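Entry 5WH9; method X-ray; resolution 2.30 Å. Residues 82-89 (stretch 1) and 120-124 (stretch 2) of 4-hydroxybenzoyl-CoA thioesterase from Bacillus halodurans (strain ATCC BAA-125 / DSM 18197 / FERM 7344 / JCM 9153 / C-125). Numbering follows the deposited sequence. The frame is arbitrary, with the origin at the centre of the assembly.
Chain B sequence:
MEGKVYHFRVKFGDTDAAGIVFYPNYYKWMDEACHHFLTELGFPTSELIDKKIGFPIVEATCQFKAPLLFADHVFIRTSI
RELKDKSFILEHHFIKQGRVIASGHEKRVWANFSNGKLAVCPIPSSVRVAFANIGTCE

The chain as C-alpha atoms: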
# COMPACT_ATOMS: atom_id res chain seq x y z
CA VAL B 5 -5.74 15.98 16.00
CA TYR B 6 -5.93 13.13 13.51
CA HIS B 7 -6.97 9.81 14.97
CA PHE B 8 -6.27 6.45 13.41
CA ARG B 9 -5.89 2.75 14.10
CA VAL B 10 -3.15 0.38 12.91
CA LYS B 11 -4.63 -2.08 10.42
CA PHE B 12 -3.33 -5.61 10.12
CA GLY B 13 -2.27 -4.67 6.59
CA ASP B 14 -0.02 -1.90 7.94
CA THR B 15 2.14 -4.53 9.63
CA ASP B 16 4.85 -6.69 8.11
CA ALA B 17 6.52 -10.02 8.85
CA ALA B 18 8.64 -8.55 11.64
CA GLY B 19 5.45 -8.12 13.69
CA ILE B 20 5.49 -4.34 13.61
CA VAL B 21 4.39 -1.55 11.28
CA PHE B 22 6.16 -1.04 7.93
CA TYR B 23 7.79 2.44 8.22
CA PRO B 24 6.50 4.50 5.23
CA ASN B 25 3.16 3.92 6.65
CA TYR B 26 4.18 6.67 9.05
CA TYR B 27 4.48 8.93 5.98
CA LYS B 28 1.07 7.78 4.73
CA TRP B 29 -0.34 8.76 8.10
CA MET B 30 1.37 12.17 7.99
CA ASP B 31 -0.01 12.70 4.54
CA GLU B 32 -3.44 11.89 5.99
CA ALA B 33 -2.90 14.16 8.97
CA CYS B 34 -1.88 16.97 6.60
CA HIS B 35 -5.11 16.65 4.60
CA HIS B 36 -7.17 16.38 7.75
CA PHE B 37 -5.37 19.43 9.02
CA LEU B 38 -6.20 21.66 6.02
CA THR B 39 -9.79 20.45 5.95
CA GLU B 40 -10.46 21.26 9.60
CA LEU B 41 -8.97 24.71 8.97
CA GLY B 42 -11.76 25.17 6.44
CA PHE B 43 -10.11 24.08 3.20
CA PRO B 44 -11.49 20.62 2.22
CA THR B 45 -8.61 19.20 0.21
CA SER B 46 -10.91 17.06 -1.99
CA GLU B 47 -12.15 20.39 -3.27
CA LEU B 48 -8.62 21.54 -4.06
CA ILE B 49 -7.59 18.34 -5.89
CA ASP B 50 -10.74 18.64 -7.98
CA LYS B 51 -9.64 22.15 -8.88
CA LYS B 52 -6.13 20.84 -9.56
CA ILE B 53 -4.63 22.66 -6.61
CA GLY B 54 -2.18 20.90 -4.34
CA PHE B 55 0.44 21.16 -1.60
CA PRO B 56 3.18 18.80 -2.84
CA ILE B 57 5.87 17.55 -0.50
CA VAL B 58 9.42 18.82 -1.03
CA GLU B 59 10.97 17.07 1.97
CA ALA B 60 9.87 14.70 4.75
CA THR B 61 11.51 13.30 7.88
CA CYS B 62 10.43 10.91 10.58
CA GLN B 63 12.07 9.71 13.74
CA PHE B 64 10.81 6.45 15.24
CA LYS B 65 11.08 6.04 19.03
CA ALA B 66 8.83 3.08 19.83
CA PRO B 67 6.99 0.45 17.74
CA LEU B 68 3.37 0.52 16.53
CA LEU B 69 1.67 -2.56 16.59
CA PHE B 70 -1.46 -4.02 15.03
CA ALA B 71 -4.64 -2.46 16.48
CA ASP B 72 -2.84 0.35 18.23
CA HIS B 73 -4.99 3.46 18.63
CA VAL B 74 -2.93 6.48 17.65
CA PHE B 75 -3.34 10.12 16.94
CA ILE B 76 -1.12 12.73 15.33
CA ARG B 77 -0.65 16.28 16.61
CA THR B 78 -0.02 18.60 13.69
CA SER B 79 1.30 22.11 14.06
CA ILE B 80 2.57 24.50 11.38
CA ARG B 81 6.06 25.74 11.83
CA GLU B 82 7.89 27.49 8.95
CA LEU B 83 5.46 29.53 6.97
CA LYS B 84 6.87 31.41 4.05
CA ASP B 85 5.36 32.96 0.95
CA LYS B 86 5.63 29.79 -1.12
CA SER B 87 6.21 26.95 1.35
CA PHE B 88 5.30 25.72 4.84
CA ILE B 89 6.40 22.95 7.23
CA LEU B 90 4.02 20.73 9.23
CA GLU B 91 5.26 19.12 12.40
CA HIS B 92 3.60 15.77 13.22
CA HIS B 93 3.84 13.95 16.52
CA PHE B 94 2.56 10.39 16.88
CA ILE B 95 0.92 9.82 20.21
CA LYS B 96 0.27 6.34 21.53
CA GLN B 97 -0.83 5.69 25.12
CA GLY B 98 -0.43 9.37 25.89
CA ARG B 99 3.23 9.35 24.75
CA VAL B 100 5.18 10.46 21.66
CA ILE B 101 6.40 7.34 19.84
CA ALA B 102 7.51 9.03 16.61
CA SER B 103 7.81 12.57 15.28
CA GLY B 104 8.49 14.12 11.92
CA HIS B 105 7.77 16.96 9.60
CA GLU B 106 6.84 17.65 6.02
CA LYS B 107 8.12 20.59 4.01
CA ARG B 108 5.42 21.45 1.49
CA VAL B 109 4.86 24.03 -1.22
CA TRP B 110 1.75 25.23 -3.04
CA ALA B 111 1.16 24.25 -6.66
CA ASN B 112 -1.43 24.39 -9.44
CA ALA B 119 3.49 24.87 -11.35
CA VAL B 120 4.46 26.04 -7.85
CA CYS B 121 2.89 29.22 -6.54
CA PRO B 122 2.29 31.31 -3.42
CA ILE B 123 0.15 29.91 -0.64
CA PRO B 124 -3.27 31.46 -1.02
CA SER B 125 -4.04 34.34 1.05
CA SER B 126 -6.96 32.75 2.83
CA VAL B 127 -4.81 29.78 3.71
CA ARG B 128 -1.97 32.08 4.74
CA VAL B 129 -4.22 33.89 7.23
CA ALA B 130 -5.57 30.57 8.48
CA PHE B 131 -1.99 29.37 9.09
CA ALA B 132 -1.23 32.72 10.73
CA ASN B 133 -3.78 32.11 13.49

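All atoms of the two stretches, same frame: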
# COMPACT_ATOMS: atom_id res chain seq x y z
N GLU B 82 6.93 26.63 9.68
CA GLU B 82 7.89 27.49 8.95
C GLU B 82 7.28 28.24 7.79
O GLU B 82 7.73 28.11 6.69
CB GLU B 82 9.12 26.66 8.50
CG GLU B 82 10.29 27.45 7.93
CD GLU B 82 11.64 26.94 8.39
OE1 GLU B 82 11.66 26.17 9.35
OE2 GLU B 82 12.68 27.32 7.82
N LEU B 83 6.26 29.02 8.05
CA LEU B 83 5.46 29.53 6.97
C LEU B 83 6.19 30.59 6.18
O LEU B 83 6.67 31.53 6.69
CB LEU B 83 4.12 29.98 7.48
CG LEU B 83 3.18 30.77 6.58
CD1 LEU B 83 2.48 29.94 5.54
CD2 LEU B 83 2.19 31.55 7.40
N LYS B 84 6.28 30.38 4.89
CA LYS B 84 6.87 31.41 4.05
C LYS B 84 5.88 31.74 2.95
O LYS B 84 4.77 31.22 2.94
CB LYS B 84 8.20 30.93 3.48
CG LYS B 84 9.16 30.44 4.56
CD LYS B 84 10.56 30.33 4.02
CE LYS B 84 11.35 29.26 4.73
NZ LYS B 84 12.73 29.16 4.18
N ASP B 85 6.27 32.60 2.02
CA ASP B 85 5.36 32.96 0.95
C ASP B 85 4.96 31.73 0.14
O ASP B 85 3.78 31.55 -0.17
CB ASP B 85 6.00 34.01 0.03
CG ASP B 85 5.19 34.23 -1.25
OD1 ASP B 85 3.94 34.37 -1.16
OD2 ASP B 85 5.80 34.26 -2.35
N LYS B 86 5.92 30.87 -0.18
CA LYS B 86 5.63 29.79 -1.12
C LYS B 86 5.71 28.37 -0.56
O LYS B 86 5.38 27.41 -1.26
CB LYS B 86 6.53 29.92 -2.36
CG LYS B 86 6.26 31.19 -3.15
CD LYS B 86 6.83 31.14 -4.55
CE LYS B 86 8.13 31.91 -4.63
NZ LYS B 86 8.75 31.77 -5.97
N SER B 87 6.12 28.24 0.70
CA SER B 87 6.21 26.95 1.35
C SER B 87 5.78 27.00 2.83
O SER B 87 5.66 28.08 3.42
CB SER B 87 7.64 26.42 1.26
OG SER B 87 8.50 27.12 2.15
N PHE B 88 5.56 25.83 3.42
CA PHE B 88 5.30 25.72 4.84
C PHE B 88 5.76 24.34 5.32
O PHE B 88 5.87 23.40 4.52
CB PHE B 88 3.82 25.95 5.17
CG PHE B 88 2.89 24.92 4.59
CD1 PHE B 88 2.51 24.97 3.26
CD2 PHE B 88 2.39 23.90 5.37
CE1 PHE B 88 1.66 24.01 2.72
CE2 PHE B 88 1.54 22.94 4.84
CZ PHE B 88 1.17 23.00 3.52
N ILE B 89 6.03 24.22 6.62
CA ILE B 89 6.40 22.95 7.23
C ILE B 89 5.37 22.54 8.29
O ILE B 89 5.02 23.33 9.16
CB ILE B 89 7.78 23.00 7.91
CG1 ILE B 89 8.88 23.20 6.89
CG2 ILE B 89 8.06 21.71 8.68
CD1 ILE B 89 10.27 23.25 7.54
N VAL B 120 4.46 25.52 -9.22
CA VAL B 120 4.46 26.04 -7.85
C VAL B 120 3.97 27.48 -7.80
O VAL B 120 4.13 28.23 -8.76
CB VAL B 120 5.85 26.01 -7.23
CG1 VAL B 120 6.34 24.57 -7.11
CG2 VAL B 120 6.81 26.86 -8.06
N CYS B 121 3.39 27.86 -6.68
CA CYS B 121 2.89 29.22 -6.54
C CYS B 121 2.75 29.60 -5.07
O CYS B 121 2.95 28.78 -4.18
CB CYS B 121 1.55 29.36 -7.25
SG CYS B 121 0.27 28.42 -6.47
N PRO B 122 2.41 30.87 -4.81
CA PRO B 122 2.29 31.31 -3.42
C PRO B 122 1.10 30.66 -2.74
O PRO B 122 0.05 30.46 -3.36
CB PRO B 122 2.04 32.82 -3.56
CG PRO B 122 2.41 33.17 -4.96
CD PRO B 122 2.15 31.95 -5.77
N ILE B 123 1.26 30.33 -1.47
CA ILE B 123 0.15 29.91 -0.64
C ILE B 123 -0.93 30.98 -0.74
O ILE B 123 -0.63 32.16 -0.63
CB ILE B 123 0.59 29.75 0.82
CG1 ILE B 123 1.68 28.69 0.94
CG2 ILE B 123 -0.59 29.43 1.75
CD1 ILE B 123 2.38 28.68 2.28
N PRO B 124 -2.15 30.55 -0.92
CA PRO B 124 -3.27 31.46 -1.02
C PRO B 124 -3.45 32.17 0.25
O PRO B 124 -3.21 31.70 1.32
CB PRO B 124 -4.46 30.54 -1.23
CG PRO B 124 -3.89 29.35 -1.81
CD PRO B 124 -2.55 29.18 -1.22
O HOH W 1 1.37 33.35 0.70

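This is a small, mainly apolar contact in which one isoleucine, Ile123, packs against one side of a turn and is pinned there by a single backbone hydrogen bond, the whole burying 308 Å² summed over both sides. The turn belongs to stretch 1: Lys84 N donates to Ser87 O at 2.8 Å, closing the loop that precedes the strand beginning at Ser87. Its apex offers the carbonyl of Asp85, and Ile123 N donates to Asp85 O at 3.1 Å with an N-H...O angle of 149°. Pro122 CA lies 3.6 Å from Asp85 O, a CA-H...O contact whose angle at H, 126°, marks it as a lesser addition. A water donates to Asp85 O at 3.1 Å and to Ile123 O at 2.7 Å, although acceptors in its reach outnumber its protons.

Ile123 gives up 96 Å², the largest share of any residue here. Its CA-to-CB bond points sideways, but chi1 of -61° (m) and chi2 of 168° (t) bring CD1 up against the turn. There CD1 meets Leu83 CD1 at 3.5 Å and Phe88 CD1 at 3.8 Å, the latter obliquely to the ring. The same methyl lies 3.5 Å from both Lys84 O and Ser87 O, so it packs against backbone as well as side chains. A branched aliphatic chain suits this buried site: it is long enough to reach Leu83 and Phe88 and brings no polar group needing a partner.

Around this centre the residues are more exposed. Pro122 sets its CB 3.4 Å from Asp85 OD1 and its CA 4.0 Å from Lys86 CG; having no amide hydrogen, it cannot itself donate from its backbone, and the one hydrogen bond across the stretches comes from the next residue, Ile123. Lys86 passes alongside Pro122 at its CG, while the end of its chain leads away, an arrangement that keeps the charged amine clear of the apolar packing.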